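Local coordinates for terminase, small subunit (PDB 6EJQ), which probably recognises the packaging initiation site on viral DNA and regulates the ATPase of the large terminase subunit, working as a nine-membered ring, at residues R89-M94 against D103-G109. Sequence-based numbering, arbitrary orientation.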
ATOM      1  N   ARG B  89      24.375  17.779   2.471  1.00 45.46           N
ATOM      2  CA  ARG B  89      25.394  18.493   3.239  1.00 46.46           C
ATOM      3  C   ARG B  89      25.488  17.909   4.637  1.00 44.60           C
ATOM      4  O   ARG B  89      26.576  17.622   5.132  1.00 44.66           O
ATOM      5  CB  ARG B  89      25.044  19.983   3.313  1.00 50.20           C
ATOM      6  CG  ARG B  89      26.077  20.861   3.990  1.00 54.14           C
ATOM      7  CD  ARG B  89      25.754  22.340   3.832  1.00 57.74           C
ATOM      8  NE  ARG B  89      24.770  22.813   4.819  1.00 60.50           N
ATOM      9  CZ  ARG B  89      24.920  23.845   5.663  1.00 60.54           C
ATOM     10  NH1 ARG B  89      26.034  24.582   5.686  1.00 60.93           N
ATOM     11  NH2 ARG B  89      23.926  24.160   6.496  1.00 59.80           N
ATOM     12  N   ASN B  90      24.331  17.731   5.259  1.00 43.61           N
ATOM     13  CA  ASN B  90      24.253  17.133   6.581  1.00 43.49           C
ATOM     14  C   ASN B  90      24.739  15.690   6.601  1.00 43.98           C
ATOM     15  O   ASN B  90      25.498  15.325   7.496  1.00 46.62           O
ATOM     16  CB  ASN B  90      22.844  17.246   7.139  1.00 42.04           C
ATOM     17  CG  ASN B  90      22.572  18.614   7.720  1.00 43.48           C
ATOM     18  OD1 ASN B  90      23.135  18.971   8.748  1.00 43.28           O
ATOM     19  ND2 ASN B  90      21.714  19.390   7.065  1.00 46.48           N
ATOM     20  N   TYR B  91      24.333  14.886   5.615  1.00 42.69           N
ATOM     21  CA  TYR B  91      24.802  13.508   5.519  1.00 41.34           C
ATOM     22  C   TYR B  91      26.323  13.446   5.413  1.00 44.45           C
ATOM     23  O   TYR B  91      26.956  12.616   6.070  1.00 46.86           O
ATOM     24  CB  TYR B  91      24.186  12.762   4.333  1.00 40.60           C
ATOM     25  CG  TYR B  91      24.636  11.306   4.271  1.00 39.33           C
ATOM     26  CD1 TYR B  91      24.088  10.362   5.124  1.00 37.81           C
ATOM     27  CD2 TYR B  91      25.633  10.894   3.391  1.00 38.61           C
ATOM     28  CE1 TYR B  91      24.503   9.048   5.095  1.00 39.78           C
ATOM     29  CE2 TYR B  91      26.062   9.576   3.354  1.00 38.75           C
ATOM     30  CZ  TYR B  91      25.492   8.656   4.211  1.00 40.29           C
ATOM     31  OH  TYR B  91      25.897   7.340   4.205  1.00 41.49           O
ATOM     32  N   ASN B  92      26.899  14.294   4.569  1.00 45.11           N
ATOM     33  CA  ASN B  92      28.346  14.318   4.370  1.00 45.07           C
ATOM     34  C   ASN B  92      29.072  14.815   5.614  1.00 47.60           C
ATOM     35  O   ASN B  92      30.119  14.287   5.955  1.00 51.42           O
ATOM     36  CB  ASN B  92      28.732  15.152   3.136  1.00 44.19           C
ATOM     37  CG  ASN B  92      28.282  14.511   1.831  1.00 46.25           C
ATOM     38  OD1 ASN B  92      28.041  13.305   1.766  1.00 48.16           O
ATOM     39  ND2 ASN B  92      28.144  15.322   0.788  1.00 45.00           N
ATOM     40  N   ALA B  93      28.511  15.809   6.295  1.00 50.00           N
ATOM     41  CA  ALA B  93      29.076  16.295   7.552  1.00 53.32           C
ATOM     42  C   ALA B  93      29.092  15.191   8.606  1.00 57.32           C
ATOM     43  O   ALA B  93      30.082  15.013   9.305  1.00 58.81           O
ATOM     44  CB  ALA B  93      28.296  17.500   8.061  1.00 53.14           C
ATOM     45  N   MET B  94      27.990  14.450   8.695  1.00 61.98           N
ATOM     46  CA  MET B  94      27.847  13.321   9.626  1.00 63.06           C
ATOM     47  C   MET B  94      28.845  12.191   9.337  1.00 60.59           C
ATOM     48  O   MET B  94      29.384  11.581  10.247  1.00 62.22           O
ATOM     49  CB  MET B  94      26.418  12.765   9.544  1.00 68.51           C
ATOM     50  CG  MET B  94      25.957  12.034  10.788  1.00 74.85           C
ATOM     51  SD  MET B  94      25.376  13.183  12.044  1.00 83.60           S
ATOM     52  CE  MET B  94      24.729  12.009  13.233  1.00 86.85           C
ATOM     53  N   ASP B 103      29.559  27.316   8.407  1.00 55.14           N
ATOM     54  CA  ASP B 103      28.760  28.512   8.756  1.00 57.15           C
ATOM     55  C   ASP B 103      28.264  28.588  10.218  1.00 53.09           C
ATOM     56  O   ASP B 103      27.505  29.496  10.555  1.00 54.86           O
ATOM     57  CB  ASP B 103      27.579  28.703   7.769  1.00 60.02           C
ATOM     58  CG  ASP B 103      26.534  27.576   7.830  1.00 61.78           C
ATOM     59  OD1 ASP B 103      26.560  26.736   8.761  1.00 59.56           O
ATOM     60  OD2 ASP B 103      25.677  27.535   6.918  1.00 63.23           O
ATOM     61  N   GLY B 104      28.673  27.648  11.072  1.00 50.24           N
ATOM     62  CA  GLY B 104      28.252  27.631  12.476  1.00 50.08           C
ATOM     63  C   GLY B 104      26.983  26.840  12.784  1.00 51.67           C
ATOM     64  O   GLY B 104      26.728  26.538  13.953  1.00 52.52           O
ATOM     65  N   THR B 105      26.193  26.487  11.759  1.00 48.00           N
ATOM     66  CA  THR B 105      24.917  25.811  11.972  1.00 46.88           C
ATOM     67  C   THR B 105      25.136  24.338  12.340  1.00 47.63           C
ATOM     68  O   THR B 105      26.122  23.735  11.906  1.00 47.02           O
ATOM     69  CB  THR B 105      23.996  25.917  10.739  1.00 48.85           C
ATOM     70  OG1 THR B 105      24.597  25.287   9.602  1.00 48.12           O
ATOM     71  CG2 THR B 105      23.691  27.377  10.415  1.00 50.02           C
ATOM     72  N   PRO B 106      24.230  23.755  13.151  1.00 46.45           N
ATOM     73  CA  PRO B 106      24.425  22.376  13.600  1.00 47.17           C
ATOM     74  C   PRO B 106      24.178  21.324  12.509  1.00 48.69           C
ATOM     75  O   PRO B 106      23.324  21.515  11.641  1.00 50.64           O
ATOM     76  CB  PRO B 106      23.383  22.224  14.714  1.00 46.75           C
ATOM     77  CG  PRO B 106      22.283  23.130  14.302  1.00 48.03           C
ATOM     78  CD  PRO B 106      22.938  24.298  13.609  1.00 46.93           C
ATOM     79  N   VAL B 107      24.942  20.237  12.570  1.00 50.10           N
ATOM     80  CA  VAL B 107      24.740  19.062  11.738  1.00 50.42           C
ATOM     81  C   VAL B 107      23.542  18.297  12.299  1.00 54.86           C
ATOM     82  O   VAL B 107      23.547  17.909  13.469  1.00 58.38           O
ATOM     83  CB  VAL B 107      25.989  18.159  11.729  1.00 49.27           C
ATOM     84  CG1 VAL B 107      25.713  16.831  11.040  1.00 50.68           C
ATOM     85  CG2 VAL B 107      27.146  18.869  11.041  1.00 50.42           C
ATOM     86  N   ILE B 108      22.521  18.104  11.462  1.00 56.75           N
ATOM     87  CA  ILE B 108      21.303  17.374  11.818  1.00 55.53           C
ATOM     88  C   ILE B 108      21.232  16.089  10.980  1.00 56.07           C
ATOM     89  O   ILE B 108      21.292  16.141   9.753  1.00 53.20           O
ATOM     90  CB  ILE B 108      20.060  18.261  11.588  1.00 57.42           C
ATOM     91  CG1 ILE B 108      20.101  19.469  12.540  1.00 55.77           C
ATOM     92  CG2 ILE B 108      18.764  17.462  11.770  1.00 57.57           C
ATOM     93  CD1 ILE B 108      19.177  20.599  12.152  1.00 56.25           C
ATOM     94  N   GLY B 109      21.084  14.944  11.651  1.00 57.01           N
ATOM     95  CA  GLY B 109      21.153  13.627  11.005  1.00 53.21           C
ATOM     96  C   GLY B 109      20.102  13.415   9.930  1.00 49.43           C
ATOM     97  O   GLY B 109      18.990  13.924  10.034  1.00 46.89           O
TER
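The loop joining helix 59-95 to helix 112-139, the two long helices of the C-terminal domain, folds back on the last turns of the first through Asn90, Arg89 and Val107, an example of helix side chains securing an irregular chain. Asn90 OD1 accepts the backbone N-H of Ile108 at 2.9 Å, nearly straight at the hydrogen (166°) but arriving from above the carbonyl plane. His101 NE2 also bonds to this oxygen, while Asn90 ND2 reaches back to the carbonyl of Asn86, so both ends of the amide are engaged and its rotation is fixed.

Val107 divides its methyls between two helix residues: CG2 presses on Ala93 CB at 3.5 Å, a tight fit, and CG1 meets Met94 SD at 3.8 Å. Arg89 leaves the helix extended at chi1 (-175°) and bends at chi3, which brings NH1 to Asp103 OD2 at 3.2 Å in a salt bridge, guanidinium and carboxylate planes 77° apart and OD2 met from above the carboxylate plane. Its NH2 makes a weak bond to Thr105 OG1.

Asp103 OD1 is occupied separately, receiving Thr105 N at 3.0 Å in an Asx turn and Thr105 OG1 at 2.6 Å. Ile108 packs on Met94 of a neighbouring subunit, which places the loop at a ring interface. The carboxylate thus shapes its own turn with one oxygen and ties it to the helix with the other, an ionic link probably tempered by solvent, whereas the buried Asn90 amide holds the backbone of Ile108 through an uncharged oxygen.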